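Local atomic coordinates of alpha-L-rhamnosidase (Streptomyces avermitilis, PDB entry 3W5M), a protein that hydrolyses terminal non-reducing alpha-L-rhamnose residues from alpha-L-rhamnosides such as naringin, rutin, hesperidin and gum arabic. Residues A[348-353]-A[379-384]; A[676-681]-A[720-725]. One frame throughout, in Å; residues are numbered along the deposited sequence.

Following the chain from the N terminus, interaction 1 comes first: residues 348-353 meet 379-384 and close a loop of 25 residues that holds strands 353-360 and 368-377, which belong to different sheets of a beta-sandwich domain. Interaction 2 opens much later in the (alpha/alpha)6 barrel, where the loop segment 676-681 meets 720-725 on helix 713-732 and encloses helix 698-710. The two closures follow one another in series, neither nested nor crossed, and their nearest atoms stay about 9 Å apart. Helix 658-671 lies against both contacts: R353 forms a salt bridge with D670, and F678 packs on L668, so this helix connects the sandwich side with the barrel side.

Interaction 1. Residues A[348-353]-A[379-384]; sequences TDYRKR and GWYAGN
The ring of Y350 meets the edge of Y381 and the backbone of the short helix 379-382. Y350 CB lies in the plane of the Y381 ring, at its edge, 4.0 Å from Y381 CD1. Farther out, Y350 CD2 makes the closest approach, 3.6 Å to Y381 CD1; with centroids 5.5 Å apart and planes at 73°, the pair is an offset edge-to-face stack in which Y381 supplies the edge. The next atom, Y350 CE2, reaches the backbone, 3.7 Å from Y381 N. At the tip, Y350 OH comes within 3.8 Å of W380 CB and is hydrogen-bonded to G346 O. A water donates to Y350 OH at 2.7 Å and accepts from Y381 N at 3.1 Å, so this buried phenol gains a bridge to the helical turn. On the other side of the Y350 plane, T348 O sits over the ring centre. With CG anti to the backbone N (chi1 -180°), Y381 turns its edge to Y350. An offset edge-to-face tyrosine pair with a water bridge thus joins a loop to the turn after strand 368-377 in the beta-sandwich, where the W380 side chain lies about 10 Å from that of E636, the presumed proton donor.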
ATOM      1  N   THR A 348      -1.894  -5.903  -8.502  1.00 16.71           N
ATOM      2  CA  THR A 348      -3.014  -5.598  -9.399  1.00 17.18           C
ATOM      3  C   THR A 348      -3.963  -6.802  -9.407  1.00 17.53           C
ATOM      4  O   THR A 348      -3.626  -7.875  -8.867  1.00 16.83           O
ATOM      5  CB  THR A 348      -2.552  -5.270 -10.828  1.00 16.74           C
ATOM      6  OG1 THR A 348      -1.666  -6.301 -11.308  1.00 18.94           O
ATOM      7  CG2 THR A 348      -1.839  -3.887 -10.878  1.00 16.29           C
ATOM      8  N   ASP A 349      -5.153  -6.662 -10.016  1.00 18.72           N
ATOM      9  CA  ASP A 349      -5.937  -7.873 -10.246  1.00 20.00           C
ATOM     10  C   ASP A 349      -5.258  -8.699 -11.352  1.00 20.10           C
ATOM     11  O   ASP A 349      -5.439  -8.423 -12.563  1.00 19.86           O
ATOM     12  CB  ASP A 349      -7.407  -7.543 -10.608  1.00 22.40           C
ATOM     13  CG  ASP A 349      -8.221  -8.800 -10.998  1.00 25.73           C
ATOM     14  OD1 ASP A 349      -7.699  -9.939 -11.038  1.00 21.28           O
ATOM     15  OD2 ASP A 349      -9.424  -8.636 -11.309  1.00 29.60           O
ATOM     16  N   TYR A 350      -4.487  -9.717 -10.946  1.00 19.64           N
ATOM     17  CA  TYR A 350      -3.631 -10.445 -11.882  1.00 20.07           C
ATOM     18  C   TYR A 350      -4.363 -11.184 -13.018  1.00 22.13           C
ATOM     19  O   TYR A 350      -3.749 -11.588 -14.001  1.00 24.61           O
ATOM     20  CB  TYR A 350      -2.735 -11.424 -11.137  1.00 18.91           C
ATOM     21  CG  TYR A 350      -1.872 -10.747 -10.091  1.00 18.58           C
ATOM     22  CD1 TYR A 350      -0.807  -9.922 -10.453  1.00 18.36           C
ATOM     23  CD2 TYR A 350      -2.140 -10.927  -8.723  1.00 18.15           C
ATOM     24  CE1 TYR A 350      -0.019  -9.293  -9.462  1.00 17.82           C
ATOM     25  CE2 TYR A 350      -1.377 -10.303  -7.753  1.00 18.27           C
ATOM     26  CZ  TYR A 350      -0.295  -9.511  -8.131  1.00 17.71           C
ATOM     27  OH  TYR A 350       0.457  -8.917  -7.127  1.00 18.75           O
ATOM     28  N   ARG A 351      -5.657 -11.385 -12.864  1.00 23.75           N
ATOM     29  CA  ARG A 351      -6.471 -11.949 -13.947  1.00 26.04           C
ATOM     30  C   ARG A 351      -6.582 -10.925 -15.081  1.00 25.99           C
ATOM     31  O   ARG A 351      -6.602 -11.295 -16.258  1.00 27.78           O
ATOM     32  CB  ARG A 351      -7.871 -12.273 -13.438  1.00 27.40           C
ATOM     33  CG  ARG A 351      -7.948 -13.394 -12.405  1.00 30.95           C
ATOM     34  CD  ARG A 351      -9.250 -13.341 -11.609  1.00 35.93           C
ATOM     35  NE  ARG A 351      -9.277 -12.279 -10.594  1.00 39.42           N
ATOM     36  CZ  ARG A 351     -10.309 -12.038  -9.784  1.00 45.69           C
ATOM     37  NH1 ARG A 351     -11.404 -12.793  -9.867  1.00 45.02           N
ATOM     38  NH2 ARG A 351     -10.252 -11.049  -8.883  1.00 43.18           N
ATOM     39  N   LYS A 352      -6.650  -9.640 -14.729  1.00 24.26           N
ATOM     40  CA  LYS A 352      -6.836  -8.582 -15.717  1.00 23.64           C
ATOM     41  C   LYS A 352      -5.545  -7.948 -16.189  1.00 22.95           C
ATOM     42  O   LYS A 352      -5.413  -7.625 -17.378  1.00 22.45           O
ATOM     43  CB  LYS A 352      -7.804  -7.516 -15.192  1.00 26.71           C
ATOM     44  CG  LYS A 352      -9.204  -8.097 -14.983  1.00 31.33           C
ATOM     45  CD  LYS A 352     -10.235  -7.026 -14.730  1.00 33.51           C
ATOM     46  CE  LYS A 352     -11.623  -7.633 -14.678  1.00 36.65           C
ATOM     47  NZ  LYS A 352     -12.624  -6.531 -14.658  1.00 39.98           N
ATOM     48  N   ARG A 353      -4.592  -7.757 -15.277  1.00 20.13           N
ATOM     49  CA  ARG A 353      -3.339  -7.112 -15.673  1.00 20.18           C
ATOM     50  C   ARG A 353      -2.236  -7.441 -14.665  1.00 19.17           C
ATOM     51  O   ARG A 353      -2.502  -7.703 -13.467  1.00 18.85           O
ATOM     52  CB  ARG A 353      -3.508  -5.592 -15.813  1.00 22.40           C
ATOM     53  CG  ARG A 353      -3.670  -4.856 -14.482  1.00 21.49           C
ATOM     54  CD  ARG A 353      -3.989  -3.372 -14.636  1.00 22.99           C
ATOM     55  NE  ARG A 353      -5.334  -3.210 -15.209  1.00 25.05           N
ATOM     56  CZ  ARG A 353      -5.569  -2.729 -16.428  1.00 27.89           C
ATOM     57  NH1 ARG A 353      -4.556  -2.317 -17.205  1.00 28.18           N
ATOM     58  NH2 ARG A 353      -6.824  -2.657 -16.875  1.00 28.70           N
ATOM     59  N   GLY A 379       3.966 -13.417  -2.508  1.00 18.35           N
ATOM     60  CA  GLY A 379       3.390 -12.057  -2.543  1.00 17.96           C
ATOM     61  C   GLY A 379       1.875 -12.039  -2.388  1.00 17.43           C
ATOM     62  O   GLY A 379       1.304 -12.842  -1.651  1.00 17.79           O
ATOM     63  N   TRP A 380       1.225 -11.125  -3.102  1.00 17.04           N
ATOM     64  CA  TRP A 380      -0.226 -11.016  -3.074  1.00 17.75           C
ATOM     65  C   TRP A 380      -0.858 -12.061  -3.977  1.00 17.97           C
ATOM     66  O   TRP A 380      -2.010 -12.463  -3.770  1.00 17.55           O
ATOM     67  CB  TRP A 380      -0.656  -9.644  -3.610  1.00 16.85           C
ATOM     68  CG  TRP A 380      -0.351  -8.471  -2.740  1.00 17.12           C
ATOM     69  CD1 TRP A 380      -1.113  -7.984  -1.690  1.00 17.77           C
ATOM     70  CD2 TRP A 380       0.757  -7.601  -2.867  1.00 17.59           C
ATOM     71  NE1 TRP A 380      -0.517  -6.862  -1.172  1.00 17.77           N
ATOM     72  CE2 TRP A 380       0.628  -6.604  -1.871  1.00 16.94           C
ATOM     73  CE3 TRP A 380       1.878  -7.580  -3.707  1.00 18.26           C
ATOM     74  CZ2 TRP A 380       1.582  -5.586  -1.690  1.00 18.94           C
ATOM     75  CZ3 TRP A 380       2.812  -6.543  -3.553  1.00 19.93           C
ATOM     76  CH2 TRP A 380       2.662  -5.568  -2.545  1.00 18.87           C
ATOM     77  N   TYR A 381      -0.115 -12.495  -4.986  1.00 17.88           N
ATOM     78  CA  TYR A 381      -0.620 -13.479  -5.933  1.00 18.50           C
ATOM     79  C   TYR A 381      -0.990 -14.820  -5.238  1.00 19.42           C
ATOM     80  O   TYR A 381      -2.047 -15.383  -5.489  1.00 18.49           O
ATOM     81  CB  TYR A 381       0.416 -13.689  -7.030  1.00 19.30           C
ATOM     82  CG  TYR A 381      -0.037 -14.693  -8.050  1.00 19.30           C
ATOM     83  CD1 TYR A 381      -0.912 -14.322  -9.071  1.00 19.13           C
ATOM     84  CD2 TYR A 381       0.397 -16.010  -7.968  1.00 19.97           C
ATOM     85  CE1 TYR A 381      -1.343 -15.259 -10.002  1.00 21.15           C
ATOM     86  CE2 TYR A 381      -0.022 -16.958  -8.887  1.00 22.68           C
ATOM     87  CZ  TYR A 381      -0.892 -16.566  -9.906  1.00 22.16           C
ATOM     88  OH  TYR A 381      -1.321 -17.523 -10.806  1.00 23.26           O
ATOM     89  N   ALA A 382      -0.120 -15.302  -4.352  1.00 18.24           N
ATOM     90  CA  ALA A 382      -0.284 -16.652  -3.789  1.00 19.46           C
ATOM     91  C   ALA A 382      -0.179 -16.710  -2.257  1.00 19.02           C
ATOM     92  O   ALA A 382      -0.531 -17.711  -1.653  1.00 20.62           O
ATOM     93  CB  ALA A 382       0.703 -17.617  -4.449  1.00 18.92           C
ATOM     94  N   GLY A 383       0.275 -15.631  -1.616  1.00 19.91           N
ATOM     95  CA  GLY A 383       0.458 -15.654  -0.164  1.00 18.62           C
ATOM     96  C   GLY A 383      -0.767 -15.122   0.556  1.00 20.93           C
ATOM     97  O   GLY A 383      -1.786 -14.802  -0.092  1.00 18.87           O
ATOM     98  N   ASN A 384      -0.706 -15.073   1.897  1.00 21.15           N
ATOM     99  CA  ASN A 384      -1.837 -14.501   2.673  1.00 21.63           C
ATOM    100  C   ASN A 384      -2.178 -13.066   2.254  1.00 21.31           C
ATOM    101  O   ASN A 384      -1.292 -12.230   2.074  1.00 22.95           O
ATOM    102  CB  ASN A 384      -1.553 -14.522   4.176  1.00 22.48           C
ATOM    103  CG  ASN A 384      -1.479 -15.917   4.737  1.00 25.16           C
ATOM    104  OD1 ASN A 384      -2.270 -16.801   4.364  1.00 25.66           O
ATOM    105  ND2 ASN A 384      -0.512 -16.133   5.655  1.00 27.29           N
TER
HETATM  106  O   HOH W   1       2.155 -10.578  -5.808  1.00 19.17           O

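Interaction 2. Residues A[676-681]-A[720-725]; sequences GAFTDV and LPSVHA
F678, G676 and A725 bury the most surface here; F678 and G676 meet helix 713-732 differently, G676 against A725. F678 points the far edge of its ring at S722: F678 CZ is 3.4 Å from S722 OG, which lies in the ring plane, and 3.7 Å from S722 CB. The carbonyl S722 O, by contrast, sits well off the ring plane, 4.0 Å from F678 CE2. Placing CG anti to its carbonyl carbon (chi1 -72°) carries the F678 ring to the helix, where the ring of W726 also meets it and L668 packs against it. S722 OG is hydrogen-bonded to A719 O one turn back, which fixes the hydroxyl that the ring edge touches. G676 packs on A725, with G676 CA 4.2 Å from A725 CB and G676 O 3.7 Å from A725 O. Its phi of 90° and the 2.5 Å that would separate a side-chain CB from A725 O both call for glycine. Replacing F678 with an alanine would probably open a gap beside S722 and deprive W726 of its ring partner. No hydrogen bond runs directly between the segments; instead Q672 NE2 donates to both G676 O and S722 O. The contact therefore appears to depend on close shape fit, with the weakly positive edge of F678 at CZ probably well matched to the partly negative S722 OG.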
ATOM      1  N   GLY A 676     -22.446  -1.907 -12.338  1.00 25.83           N
ATOM      2  CA  GLY A 676     -21.905  -0.538 -12.196  1.00 25.90           C
ATOM      3  C   GLY A 676     -21.563  -0.106 -10.785  1.00 23.95           C
ATOM      4  O   GLY A 676     -21.296   1.077 -10.530  1.00 25.16           O
ATOM      5  N   ALA A 677     -21.573  -1.045  -9.836  1.00 22.93           N
ATOM      6  CA  ALA A 677     -21.268  -0.677  -8.470  1.00 21.28           C
ATOM      7  C   ALA A 677     -19.733  -0.668  -8.261  1.00 21.71           C
ATOM      8  O   ALA A 677     -19.070  -1.668  -8.540  1.00 21.18           O
ATOM      9  CB  ALA A 677     -21.944  -1.648  -7.491  1.00 22.26           C
ATOM     10  N   PHE A 678     -19.197   0.447  -7.766  1.00 20.43           N
ATOM     11  CA  PHE A 678     -17.823   0.426  -7.220  1.00 21.62           C
ATOM     12  C   PHE A 678     -17.776  -0.444  -5.939  1.00 23.41           C
ATOM     13  O   PHE A 678     -18.693  -0.398  -5.114  1.00 24.27           O
ATOM     14  CB  PHE A 678     -17.361   1.853  -6.942  1.00 21.16           C
ATOM     15  CG  PHE A 678     -17.061   2.667  -8.193  1.00 21.97           C
ATOM     16  CD1 PHE A 678     -16.135   2.203  -9.139  1.00 21.56           C
ATOM     17  CD2 PHE A 678     -17.677   3.907  -8.419  1.00 22.98           C
ATOM     18  CE1 PHE A 678     -15.841   2.946 -10.286  1.00 20.87           C
ATOM     19  CE2 PHE A 678     -17.356   4.663  -9.551  1.00 23.33           C
ATOM     20  CZ  PHE A 678     -16.437   4.174 -10.488  1.00 21.85           C
ATOM     21  N   THR A 679     -16.689  -1.205  -5.762  1.00 24.02           N
ATOM     22  CA  THR A 679     -16.490  -2.109  -4.607  1.00 22.55           C
ATOM     23  C   THR A 679     -15.965  -1.390  -3.357  1.00 23.40           C
ATOM     24  O   THR A 679     -15.505  -0.244  -3.423  1.00 21.74           O
ATOM     25  CB  THR A 679     -15.520  -3.255  -4.998  1.00 24.26           C
ATOM     26  OG1 THR A 679     -14.317  -2.674  -5.552  1.00 22.64           O
ATOM     27  CG2 THR A 679     -16.160  -4.190  -6.053  1.00 22.24           C
ATOM     28  N   ASP A 680     -16.068  -2.053  -2.197  1.00 22.13           N
ATOM     29  CA  ASP A 680     -15.567  -1.507  -0.957  1.00 23.47           C
ATOM     30  C   ASP A 680     -14.029  -1.474  -0.975  1.00 21.21           C
ATOM     31  O   ASP A 680     -13.420  -0.602  -0.387  1.00 21.89           O
ATOM     32  CB  ASP A 680     -16.040  -2.342   0.243  1.00 24.71           C
ATOM     33  CG  ASP A 680     -17.564  -2.261   0.470  1.00 27.68           C
ATOM     34  OD1 ASP A 680     -18.246  -1.419  -0.173  1.00 26.56           O
ATOM     35  OD2 ASP A 680     -18.067  -3.061   1.304  1.00 28.89           O
ATOM     36  N   VAL A 681     -13.424  -2.454  -1.629  1.00 21.07           N
ATOM     37  CA  VAL A 681     -11.949  -2.464  -1.776  1.00 20.00           C
ATOM     38  C   VAL A 681     -11.555  -2.714  -3.216  1.00 18.45           C
ATOM     39  O   VAL A 681     -12.256  -3.417  -3.961  1.00 19.20           O
ATOM     40  CB  VAL A 681     -11.234  -3.513  -0.872  1.00 20.60           C
ATOM     41  CG1 VAL A 681     -11.450  -3.190   0.615  1.00 21.19           C
ATOM     42  CG2 VAL A 681     -11.642  -4.943  -1.222  1.00 22.44           C
ATOM     43  N   LEU A 720     -14.823   9.187 -16.330  1.00 22.56           N
ATOM     44  CA  LEU A 720     -16.229   9.605 -16.531  1.00 25.39           C
ATOM     45  C   LEU A 720     -17.226   8.481 -16.909  1.00 24.62           C
ATOM     46  O   LEU A 720     -18.284   8.420 -16.303  1.00 24.74           O
ATOM     47  CB  LEU A 720     -16.353  10.888 -17.402  1.00 26.48           C
ATOM     48  CG  LEU A 720     -17.734  11.562 -17.407  1.00 28.83           C
ATOM     49  CD1 LEU A 720     -18.194  11.972 -16.010  1.00 28.09           C
ATOM     50  CD2 LEU A 720     -17.741  12.752 -18.366  1.00 32.31           C
ATOM     51  N   PRO A 721     -16.880   7.551 -17.837  1.00 25.52           N
ATOM     52  CA  PRO A 721     -17.805   6.425 -18.120  1.00 24.45           C
ATOM     53  C   PRO A 721     -18.125   5.519 -16.916  1.00 24.16           C
ATOM     54  O   PRO A 721     -19.274   5.083 -16.753  1.00 23.48           O
ATOM     55  CB  PRO A 721     -17.077   5.638 -19.222  1.00 26.47           C
ATOM     56  CG  PRO A 721     -16.160   6.657 -19.851  1.00 27.06           C
ATOM     57  CD  PRO A 721     -15.694   7.513 -18.723  1.00 25.24           C
ATOM     58  N   SER A 722     -17.130   5.232 -16.072  1.00 22.86           N
ATOM     59  CA  SER A 722     -17.374   4.455 -14.829  1.00 21.56           C
ATOM     60  C   SER A 722     -18.260   5.243 -13.854  1.00 22.33           C
ATOM     61  O   SER A 722     -19.065   4.652 -13.143  1.00 22.77           O
ATOM     62  CB  SER A 722     -16.060   4.043 -14.135  1.00 20.76           C
ATOM     63  OG  SER A 722     -15.387   5.173 -13.610  1.00 20.84           O
ATOM     64  N   VAL A 723     -18.117   6.571 -13.860  1.00 22.01           N
ATOM     65  CA  VAL A 723     -18.910   7.475 -13.017  1.00 23.00           C
ATOM     66  C   VAL A 723     -20.383   7.424 -13.485  1.00 23.01           C
ATOM     67  O   VAL A 723     -21.279   7.271 -12.661  1.00 22.43           O
ATOM     68  CB  VAL A 723     -18.344   8.912 -13.042  1.00 22.55           C
ATOM     69  CG1 VAL A 723     -19.326   9.932 -12.447  1.00 22.83           C
ATOM     70  CG2 VAL A 723     -17.021   8.972 -12.275  1.00 23.67           C
ATOM     71  N   HIS A 724     -20.601   7.519 -14.800  1.00 24.67           N
ATOM     72  CA  HIS A 724     -21.949   7.344 -15.391  1.00 25.91           C
ATOM     73  C   HIS A 724     -22.570   6.030 -14.937  1.00 25.61           C
ATOM     74  O   HIS A 724     -23.737   6.007 -14.511  1.00 25.50           O
ATOM     75  CB  HIS A 724     -21.921   7.440 -16.936  1.00 27.92           C
ATOM     76  CG  HIS A 724     -23.283   7.400 -17.577  1.00 31.99           C
ATOM     77  ND1 HIS A 724     -23.988   8.543 -17.904  1.00 36.24           N
ATOM     78  CD2 HIS A 724     -24.076   6.360 -17.932  1.00 37.70           C
ATOM     79  CE1 HIS A 724     -25.152   8.209 -18.440  1.00 38.25           C
ATOM     80  NE2 HIS A 724     -25.233   6.889 -18.468  1.00 40.02           N
ATOM     81  N   ALA A 725     -21.805   4.934 -15.005  1.00 23.16           N
ATOM     82  CA  ALA A 725     -22.329   3.630 -14.647  1.00 23.30           C
ATOM     83  C   ALA A 725     -22.665   3.550 -13.155  1.00 22.25           C
ATOM     84  O   ALA A 725     -23.614   2.867 -12.778  1.00 24.21           O
ATOM     85  CB  ALA A 725     -21.365   2.527 -15.050  1.00 22.10           C
TER